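Local atomic coordinates of monalysin (Pseudomonas entomophila, PDB entry 4MKO), a protein that forms pores in host cell membranes as a secreted aerolysin-like beta-barrel toxin, contributing to intestinal damage and lethality in Drosophila. Residues R85-S90 / L199-V204; Q78-H83 / I140-L145. All coordinates share one frame; numbering follows the deposited sequence.

Contact 1: residues R85-S90 / L199-V204; sequences RSFETS and LDWDTV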
ATOM      1  N   ARG A  85     -10.000   1.446  -1.430  1.00 10.29           N
ATOM      2  CA  ARG A  85     -11.353   1.192  -0.959  1.00 11.68           C
ATOM      3  C   ARG A  85     -11.307   0.210   0.223  1.00 14.67           C
ATOM      4  O   ARG A  85     -11.997   0.433   1.212  1.00 14.65           O
ATOM      5  CB  ARG A  85     -12.233   0.623  -2.085  1.00 12.47           C
ATOM      6  CG  ARG A  85     -13.733   0.615  -1.746  1.00 19.21           C
ATOM      7  CD  ARG A  85     -14.354   2.014  -1.776  1.00 26.57           C
ATOM      8  NE  ARG A  85     -14.482   2.564  -3.132  1.00 35.32           N
ATOM      9  CZ  ARG A  85     -14.738   3.844  -3.403  1.00 44.98           C
ATOM     10  NH1 ARG A  85     -14.857   4.729  -2.419  1.00 29.50           N
ATOM     11  NH2 ARG A  85     -14.848   4.253  -4.661  1.00 29.89           N
ATOM     12  N   SER A  86     -10.459  -0.840   0.136  1.00 11.60           N
ATOM     13  CA  SER A  86     -10.333  -1.812   1.229  1.00 10.66           C
ATOM     14  C   SER A  86      -9.831  -1.169   2.510  1.00 13.26           C
ATOM     15  O   SER A  86     -10.378  -1.474   3.574  1.00 13.69           O
ATOM     16  CB  SER A  86      -9.439  -2.979   0.833  1.00 11.92           C
ATOM     17  OG  SER A  86      -9.992  -3.685  -0.261  1.00 16.97           O
ATOM     18  N   PHE A  87      -8.815  -0.268   2.424  1.00  9.43           N
ATOM     19  CA  PHE A  87      -8.323   0.399   3.632  1.00  9.21           C
ATOM     20  C   PHE A  87      -9.448   1.209   4.269  1.00 16.40           C
ATOM     21  O   PHE A  87      -9.677   1.084   5.476  1.00 15.29           O
ATOM     22  CB  PHE A  87      -7.106   1.296   3.371  1.00  9.38           C
ATOM     23  CG  PHE A  87      -6.703   2.099   4.585  1.00 10.28           C
ATOM     24  CD1 PHE A  87      -6.021   1.503   5.637  1.00 11.79           C
ATOM     25  CD2 PHE A  87      -7.068   3.441   4.706  1.00 11.92           C
ATOM     26  CE1 PHE A  87      -5.669   2.237   6.772  1.00 12.21           C
ATOM     27  CE2 PHE A  87      -6.695   4.185   5.833  1.00 14.34           C
ATOM     28  CZ  PHE A  87      -5.998   3.579   6.860  1.00 12.52           C
ATOM     29  N   GLU A  88     -10.147   2.029   3.454  1.00 15.65           N
ATOM     30  CA  GLU A  88     -11.256   2.882   3.910  1.00 16.54           C
ATOM     31  C   GLU A  88     -12.360   2.116   4.611  1.00 21.41           C
ATOM     32  O   GLU A  88     -12.805   2.539   5.678  1.00 21.65           O
ATOM     33  CB  GLU A  88     -11.824   3.703   2.745  1.00 18.08           C
ATOM     34  CG  GLU A  88     -11.017   4.956   2.504  1.00 28.14           C
ATOM     35  CD  GLU A  88     -11.815   6.183   2.107  1.00 42.70           C
ATOM     36  OE1 GLU A  88     -12.895   6.049   1.487  1.00 35.20           O
ATOM     37  OE2 GLU A  88     -11.338   7.294   2.412  1.00 36.91           O
ATOM     38  N   THR A  89     -12.766   0.971   4.046  1.00 19.14           N
ATOM     39  CA  THR A  89     -13.826   0.144   4.628  1.00 19.60           C
ATOM     40  C   THR A  89     -13.381  -0.538   5.931  1.00 23.86           C
ATOM     41  O   THR A  89     -14.206  -0.748   6.815  1.00 24.39           O
ATOM     42  CB  THR A  89     -14.385  -0.853   3.600  1.00 29.06           C
ATOM     43  OG1 THR A  89     -13.334  -1.698   3.158  1.00 36.54           O
ATOM     44  CG2 THR A  89     -14.999  -0.174   2.392  1.00 26.40           C
ATOM     45  N   SER A  90     -12.080  -0.855   6.051  1.00 18.99           N
ATOM     46  CA  SER A  90     -11.492  -1.549   7.204  1.00 17.99           C
ATOM     47  C   SER A  90     -11.265  -0.683   8.458  1.00 20.32           C
ATOM     48  O   SER A  90     -11.331  -1.234   9.554  1.00 20.86           O
ATOM     49  CB  SER A  90     -10.187  -2.250   6.810  1.00 19.86           C
ATOM     50  OG  SER A  90      -9.080  -1.359   6.716  1.00 23.39           O
ATOM     51  N   LEU A 199      -3.584 -10.945  -4.208  1.00 11.30           N
ATOM     52  CA  LEU A 199      -3.631 -10.731  -2.777  1.00 10.57           C
ATOM     53  C   LEU A 199      -4.723  -9.701  -2.505  1.00 14.61           C
ATOM     54  O   LEU A 199      -5.049  -8.895  -3.385  1.00 14.36           O
ATOM     55  CB  LEU A 199      -2.279 -10.176  -2.303  1.00 10.26           C
ATOM     56  CG  LEU A 199      -1.069 -11.110  -2.472  1.00 13.39           C
ATOM     57  CD1 LEU A 199       0.229 -10.371  -2.210  1.00 13.26           C
ATOM     58  CD2 LEU A 199      -1.178 -12.328  -1.550  1.00 13.59           C
ATOM     59  N   ASP A 200      -5.297  -9.735  -1.298  1.00 11.26           N
ATOM     60  CA  ASP A 200      -6.278  -8.754  -0.870  1.00 10.67           C
ATOM     61  C   ASP A 200      -5.779  -8.093   0.427  1.00 12.37           C
ATOM     62  O   ASP A 200      -4.771  -8.521   0.996  1.00 10.19           O
ATOM     63  CB  ASP A 200      -7.690  -9.352  -0.741  1.00 12.49           C
ATOM     64  CG  ASP A 200      -7.845 -10.493   0.245  1.00 19.64           C
ATOM     65  OD1 ASP A 200      -7.084 -10.534   1.241  1.00 18.21           O
ATOM     66  OD2 ASP A 200      -8.760 -11.320   0.051  1.00 27.78           O
ATOM     67  N   TRP A 201      -6.471  -7.044   0.871  1.00  9.68           N
ATOM     68  CA  TRP A 201      -6.060  -6.257   2.022  1.00  7.84           C
ATOM     69  C   TRP A 201      -5.975  -7.056   3.329  1.00  9.75           C
ATOM     70  O   TRP A 201      -5.025  -6.866   4.082  1.00  7.76           O
ATOM     71  CB  TRP A 201      -6.969  -5.041   2.153  1.00  6.68           C
ATOM     72  CG  TRP A 201      -6.575  -4.057   3.211  1.00  6.51           C
ATOM     73  CD1 TRP A 201      -7.406  -3.460   4.108  1.00  8.74           C
ATOM     74  CD2 TRP A 201      -5.262  -3.524   3.457  1.00  5.30           C
ATOM     75  NE1 TRP A 201      -6.701  -2.576   4.893  1.00  8.01           N
ATOM     76  CE2 TRP A 201      -5.387  -2.573   4.495  1.00  8.35           C
ATOM     77  CE3 TRP A 201      -3.999  -3.703   2.844  1.00  6.07           C
ATOM     78  CZ2 TRP A 201      -4.296  -1.869   5.002  1.00  6.71           C
ATOM     79  CZ3 TRP A 201      -2.916  -2.985   3.334  1.00  6.95           C
ATOM     80  CH2 TRP A 201      -3.061  -2.115   4.433  1.00  7.54           C
ATOM     81  N   ASP A 202      -6.957  -7.937   3.597  1.00  9.58           N
ATOM     82  CA  ASP A 202      -6.976  -8.793   4.794  1.00  9.62           C
ATOM     83  C   ASP A 202      -5.727  -9.681   4.834  1.00 10.67           C
ATOM     84  O   ASP A 202      -5.021  -9.710   5.854  1.00  9.80           O
ATOM     85  CB  ASP A 202      -8.266  -9.637   4.818  1.00 12.18           C
ATOM     86  CG  ASP A 202      -8.484 -10.357   6.130  1.00 29.91           C
ATOM     87  OD1 ASP A 202      -8.004 -11.508   6.264  1.00 32.59           O
ATOM     88  OD2 ASP A 202      -9.128  -9.771   7.025  1.00 36.07           O
ATOM     89  N   THR A 203      -5.417 -10.353   3.708  1.00  7.50           N
ATOM     90  CA  THR A 203      -4.261 -11.239   3.565  1.00  7.08           C
ATOM     91  C   THR A 203      -2.948 -10.464   3.763  1.00  8.72           C
ATOM     92  O   THR A 203      -2.067 -10.931   4.488  1.00  7.63           O
ATOM     93  CB  THR A 203      -4.301 -11.991   2.224  1.00 14.23           C
ATOM     94  OG1 THR A 203      -5.528 -12.715   2.152  1.00 16.43           O
ATOM     95  CG2 THR A 203      -3.119 -12.958   2.049  1.00 12.71           C
ATOM     96  N   VAL A 204      -2.810  -9.301   3.102  1.00  5.46           N
ATOM     97  CA  VAL A 204      -1.596  -8.484   3.211  1.00  4.51           C
ATOM     98  C   VAL A 204      -1.355  -8.051   4.657  1.00  7.65           C
ATOM     99  O   VAL A 204      -0.228  -8.152   5.115  1.00  6.93           O
ATOM    100  CB  VAL A 204      -1.588  -7.298   2.197  1.00  7.98           C
ATOM    101  CG1 VAL A 204      -0.431  -6.325   2.457  1.00  7.78           C
ATOM    102  CG2 VAL A 204      -1.501  -7.835   0.766  1.00  7.77           C
TER
HETATM  103  O   HOH W   1      -8.989  -6.219  -0.475  1.00 15.66           O

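Contact 2: residues Q78-H83 / I140-L145; sequences QLTKGH and IYQVVL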
ATOM      1  N   GLN A  78     -13.027   1.176 -13.777  1.00 14.26           N
ATOM      2  CA  GLN A  78     -12.811   2.099 -12.683  1.00 14.35           C
ATOM      3  C   GLN A  78     -11.537   1.821 -11.918  1.00 15.86           C
ATOM      4  O   GLN A  78     -11.348   0.715 -11.414  1.00 17.09           O
ATOM      5  CB  GLN A  78     -14.015   2.087 -11.712  1.00 16.36           C
ATOM      6  CG  GLN A  78     -15.346   2.581 -12.315  1.00 24.36           C
ATOM      7  CD  GLN A  78     -15.243   3.978 -12.870  1.00 32.91           C
ATOM      8  OE1 GLN A  78     -15.076   4.950 -12.131  1.00 32.29           O
ATOM      9  NE2 GLN A  78     -15.271   4.097 -14.194  1.00 21.25           N
ATOM     10  N   LEU A  79     -10.676   2.827 -11.822  1.00 11.61           N
ATOM     11  CA  LEU A  79      -9.491   2.769 -10.965  1.00 10.35           C
ATOM     12  C   LEU A  79      -9.769   3.723  -9.814  1.00 14.86           C
ATOM     13  O   LEU A  79     -10.785   4.427  -9.832  1.00 15.12           O
ATOM     14  CB  LEU A  79      -8.215   3.174 -11.724  1.00  9.72           C
ATOM     15  CG  LEU A  79      -7.787   2.298 -12.915  1.00 12.31           C
ATOM     16  CD1 LEU A  79      -6.493   2.822 -13.524  1.00 12.32           C
ATOM     17  CD2 LEU A  79      -7.598   0.822 -12.524  1.00 12.56           C
ATOM     18  N   THR A  80      -8.903   3.747  -8.798  1.00 10.34           N
ATOM     19  CA  THR A  80      -9.076   4.680  -7.686  1.00  9.13           C
ATOM     20  C   THR A  80      -7.785   5.419  -7.372  1.00 12.28           C
ATOM     21  O   THR A  80      -6.685   4.962  -7.723  1.00 11.01           O
ATOM     22  CB  THR A  80      -9.627   3.972  -6.426  1.00 15.94           C
ATOM     23  OG1 THR A  80      -8.652   3.041  -5.945  1.00 13.15           O
ATOM     24  CG2 THR A  80     -10.972   3.272  -6.658  1.00 14.85           C
ATOM     25  N   LYS A  81      -7.921   6.577  -6.701  1.00  8.57           N
ATOM     26  CA  LYS A  81      -6.825   7.391  -6.210  1.00  8.57           C
ATOM     27  C   LYS A  81      -7.048   7.677  -4.724  1.00 13.46           C
ATOM     28  O   LYS A  81      -8.187   7.626  -4.267  1.00 12.72           O
ATOM     29  CB  LYS A  81      -6.611   8.671  -7.037  1.00 11.22           C
ATOM     30  CG  LYS A  81      -7.797   9.623  -7.132  1.00 18.09           C
ATOM     31  CD  LYS A  81      -7.604  10.551  -8.338  1.00 19.94           C
ATOM     32  CE  LYS A  81      -8.851  11.344  -8.643  1.00 35.85           C
ATOM     33  NZ  LYS A  81      -8.662  12.234  -9.822  1.00 39.38           N
ATOM     34  N   GLY A  82      -5.955   7.935  -3.997  1.00 11.26           N
ATOM     35  CA  GLY A  82      -5.982   8.165  -2.551  1.00  9.82           C
ATOM     36  C   GLY A  82      -5.908   6.846  -1.812  1.00 11.83           C
ATOM     37  O   GLY A  82      -5.448   5.845  -2.375  1.00 10.07           O
ATOM     38  N   HIS A  83      -6.401   6.800  -0.560  1.00  8.24           N
ATOM     39  CA  HIS A  83      -6.417   5.523   0.169  1.00  8.16           C
ATOM     40  C   HIS A  83      -7.272   4.489  -0.580  1.00 11.54           C
ATOM     41  O   HIS A  83      -8.239   4.857  -1.270  1.00 12.00           O
ATOM     42  CB  HIS A  83      -6.908   5.720   1.617  1.00  9.02           C
ATOM     43  CG  HIS A  83      -5.889   6.376   2.493  1.00 12.15           C
ATOM     44  ND1 HIS A  83      -5.676   7.745   2.454  1.00 13.82           N
ATOM     45  CD2 HIS A  83      -5.014   5.824   3.366  1.00 13.07           C
ATOM     46  CE1 HIS A  83      -4.710   7.981   3.332  1.00 12.85           C
ATOM     47  NE2 HIS A  83      -4.290   6.856   3.910  1.00 12.90           N
ATOM     48  N   ILE A 140      -7.529  -7.286 -15.055  1.00  6.38           N
ATOM     49  CA  ILE A 140      -6.973  -5.968 -14.806  1.00  6.13           C
ATOM     50  C   ILE A 140      -6.741  -5.818 -13.317  1.00  9.91           C
ATOM     51  O   ILE A 140      -7.635  -6.119 -12.521  1.00  8.63           O
ATOM     52  CB  ILE A 140      -7.922  -4.871 -15.334  1.00  8.85           C
ATOM     53  CG1 ILE A 140      -8.233  -5.118 -16.833  1.00  9.93           C
ATOM     54  CG2 ILE A 140      -7.321  -3.471 -15.082  1.00  8.45           C
ATOM     55  CD1 ILE A 140      -9.282  -4.167 -17.435  1.00 19.54           C
ATOM     56  N   TYR A 141      -5.563  -5.292 -12.951  1.00  6.80           N
ATOM     57  CA  TYR A 141      -5.213  -5.027 -11.550  1.00  6.17           C
ATOM     58  C   TYR A 141      -4.679  -3.613 -11.429  1.00  9.60           C
ATOM     59  O   TYR A 141      -4.189  -3.070 -12.418  1.00  8.98           O
ATOM     60  CB  TYR A 141      -4.091  -5.968 -11.077  1.00  7.24           C
ATOM     61  CG  TYR A 141      -4.318  -7.437 -11.334  1.00 10.53           C
ATOM     62  CD1 TYR A 141      -4.956  -8.240 -10.392  1.00 14.03           C
ATOM     63  CD2 TYR A 141      -3.859  -8.038 -12.505  1.00 12.20           C
ATOM     64  CE1 TYR A 141      -5.146  -9.608 -10.618  1.00 15.83           C
ATOM     65  CE2 TYR A 141      -4.048  -9.400 -12.743  1.00 13.09           C
ATOM     66  CZ  TYR A 141      -4.658 -10.187 -11.781  1.00 23.49           C
ATOM     67  OH  TYR A 141      -4.825 -11.533 -12.029  1.00 25.69           O
ATOM     68  N   GLN A 142      -4.730  -3.026 -10.223  1.00  5.93           N
ATOM     69  CA  GLN A 142      -4.129  -1.708  -9.961  1.00  4.52           C
ATOM     70  C   GLN A 142      -3.083  -1.874  -8.851  1.00  7.10           C
ATOM     71  O   GLN A 142      -3.316  -2.607  -7.885  1.00  7.06           O
ATOM     72  CB  GLN A 142      -5.165  -0.666  -9.540  1.00  5.71           C
ATOM     73  CG  GLN A 142      -4.584   0.755  -9.432  1.00  7.73           C
ATOM     74  CD  GLN A 142      -5.589   1.855  -9.211  1.00 10.03           C
ATOM     75  OE1 GLN A 142      -6.794   1.629  -9.022  1.00 10.73           O
ATOM     76  NE2 GLN A 142      -5.106   3.082  -9.241  1.00  6.81           N
ATOM     77  N   VAL A 143      -1.965  -1.153  -8.982  1.00  5.29           N
ATOM     78  CA  VAL A 143      -0.886  -1.188  -7.981  1.00  4.46           C
ATOM     79  C   VAL A 143      -1.337  -0.496  -6.709  1.00  8.82           C
ATOM     80  O   VAL A 143      -1.806   0.655  -6.734  1.00  8.87           O
ATOM     81  CB  VAL A 143       0.430  -0.551  -8.524  1.00  8.10           C
ATOM     82  CG1 VAL A 143       1.480  -0.426  -7.420  1.00  7.61           C
ATOM     83  CG2 VAL A 143       0.978  -1.328  -9.730  1.00  8.19           C
ATOM     84  N   VAL A 144      -1.133  -1.190  -5.585  1.00  4.97           N
ATOM     85  CA  VAL A 144      -1.398  -0.680  -4.240  1.00  5.06           C
ATOM     86  C   VAL A 144      -0.064  -0.521  -3.516  1.00  7.31           C
ATOM     87  O   VAL A 144       0.767  -1.442  -3.518  1.00  7.05           O
ATOM     88  CB  VAL A 144      -2.337  -1.602  -3.442  1.00  6.88           C
ATOM     89  CG1 VAL A 144      -2.461  -1.139  -1.990  1.00  6.38           C
ATOM     90  CG2 VAL A 144      -3.720  -1.678  -4.087  1.00  7.14           C
ATOM     91  N   LEU A 145       0.132   0.646  -2.893  1.00  5.16           N
ATOM     92  CA  LEU A 145       1.306   0.957  -2.089  1.00  4.53           C
ATOM     93  C   LEU A 145       0.911   0.818  -0.636  1.00  7.20           C
ATOM     94  O   LEU A 145      -0.049   1.447  -0.190  1.00  7.17           O
ATOM     95  CB  LEU A 145       1.862   2.372  -2.383  1.00  4.61           C
ATOM     96  CG  LEU A 145       2.232   2.635  -3.850  1.00  8.27           C
ATOM     97  CD1 LEU A 145       2.496   4.133  -4.105  1.00  8.24           C
ATOM     98  CD2 LEU A 145       3.428   1.753  -4.305  1.00 10.67           C
TER

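Contact 1: residues R85-S90 / L199-V204
Trp201, in the first turn of helix 201-211, reaches across to the short helix 85-90 of the probable pore-forming region and lays its indole along Ser86, Phe87 and Ser90, joining the two helices. With CG anti to the backbone N (chi1 -174°), the ring is carried out from its own helix, and its pyrrole NH is delivered to Ser90. Trp201 NE1 donates to Ser90 OG at 3.2 Å; the hydroxyl lies almost in the indole plane, 3° out of it, but the N-H...O angle of 145° makes the bond a bent one. Ser90 OG in turn donates to Phe87 O at 2.8 Å, so the hydroxyl accepts from the indole and donates to a helical carbonyl. Phe87 and Trp201 lie side by side and point the same way; Trp201 CZ2 comes to the edge of the phenyl ring, 3.8 Å from Phe87 CD1. Nearer the backbones, Ser86 CB packs on Trp201 CB at 3.5 Å, and a water joins Ser86 OG (2.7 Å) to Trp201 N (3.0 Å), accepting from the latter. Asp200, the N-cap residue just before Trp201, accepts from both N and OG1 of Thr203 through its OD1. Leu179 and Ala181 of strand 173-191 also touch the indole. The buried indole thus has its one polar hydrogen satisfied, and the serine hydroxyl that accepts it is probably held in its rotation by the bond it donates to Phe87 O.

Contact 2: residues Q78-H83 / I140-L145
A glutamine side chain bridges two strands of different sheets here: Gln142, on strand 136-151 of the large mixed sheet, grips the backbone of Thr80 on strand 72-81, which pairs with strand 124-133 in the region inferred to form the pore. The primary amide acts as a stand-in for a neighbouring strand, accepting from the N-H and donating to the C=O of one residue. Thr80 N gives its hydrogen to Gln142 OE1 at 3.0 Å, nearly straight at 169° and in the carbonyl plane on a lone pair. Gln142 NE2 returns a bond to Thr80 O at 2.9 Å, more bent, with the acceptor tilted 24° from the amide plane. With CG anti to the backbone N (chi1 -173°) and the chain extended beyond it, the side chain spans the gap between the strands, whose nearest CA atoms, those of Leu79 and Gln142, are 7.1 Å apart. Leu79 lies against the same amide, its CB 3.4 Å and its CD2 3.7 Å from Gln142 OE1, so the buried oxygen has aliphatic carbon beside its hydrogen bond. Two bonds to one residue hold the amide against rotation about its last torsion. Strand 173-191 adds to the grip: Gln142 NE2 also donates to Gln184 O, and Thr80 O also accepts from Thr183 OG1. Leu79 packs further on Val62 of strand 46-67 and Phe126 of strand 124-133, placing the contact between the two-stranded sheet and the large one.

In the fold
From the N terminus, strand 72-81 comes first and residues 78-83 enter contact 2; a short turn then leads into helix 85-90, which enters contact 1. The chain runs on through strand 124-133 to strand 136-151, where Gln142 closes contact 2 as a loop of 56 intervening residues. Only after strand 173-191 does helix 201-211 close contact 1, with 108 residues between its segments. The two loops therefore cross rather than nest. Their centres lie 12 Å apart and they meet directly, Glu88 packing on His83. Together they tie consecutive elements of the probable pore-forming region to the large sheet and to the helix 201-211, with strand 173-191 touching both.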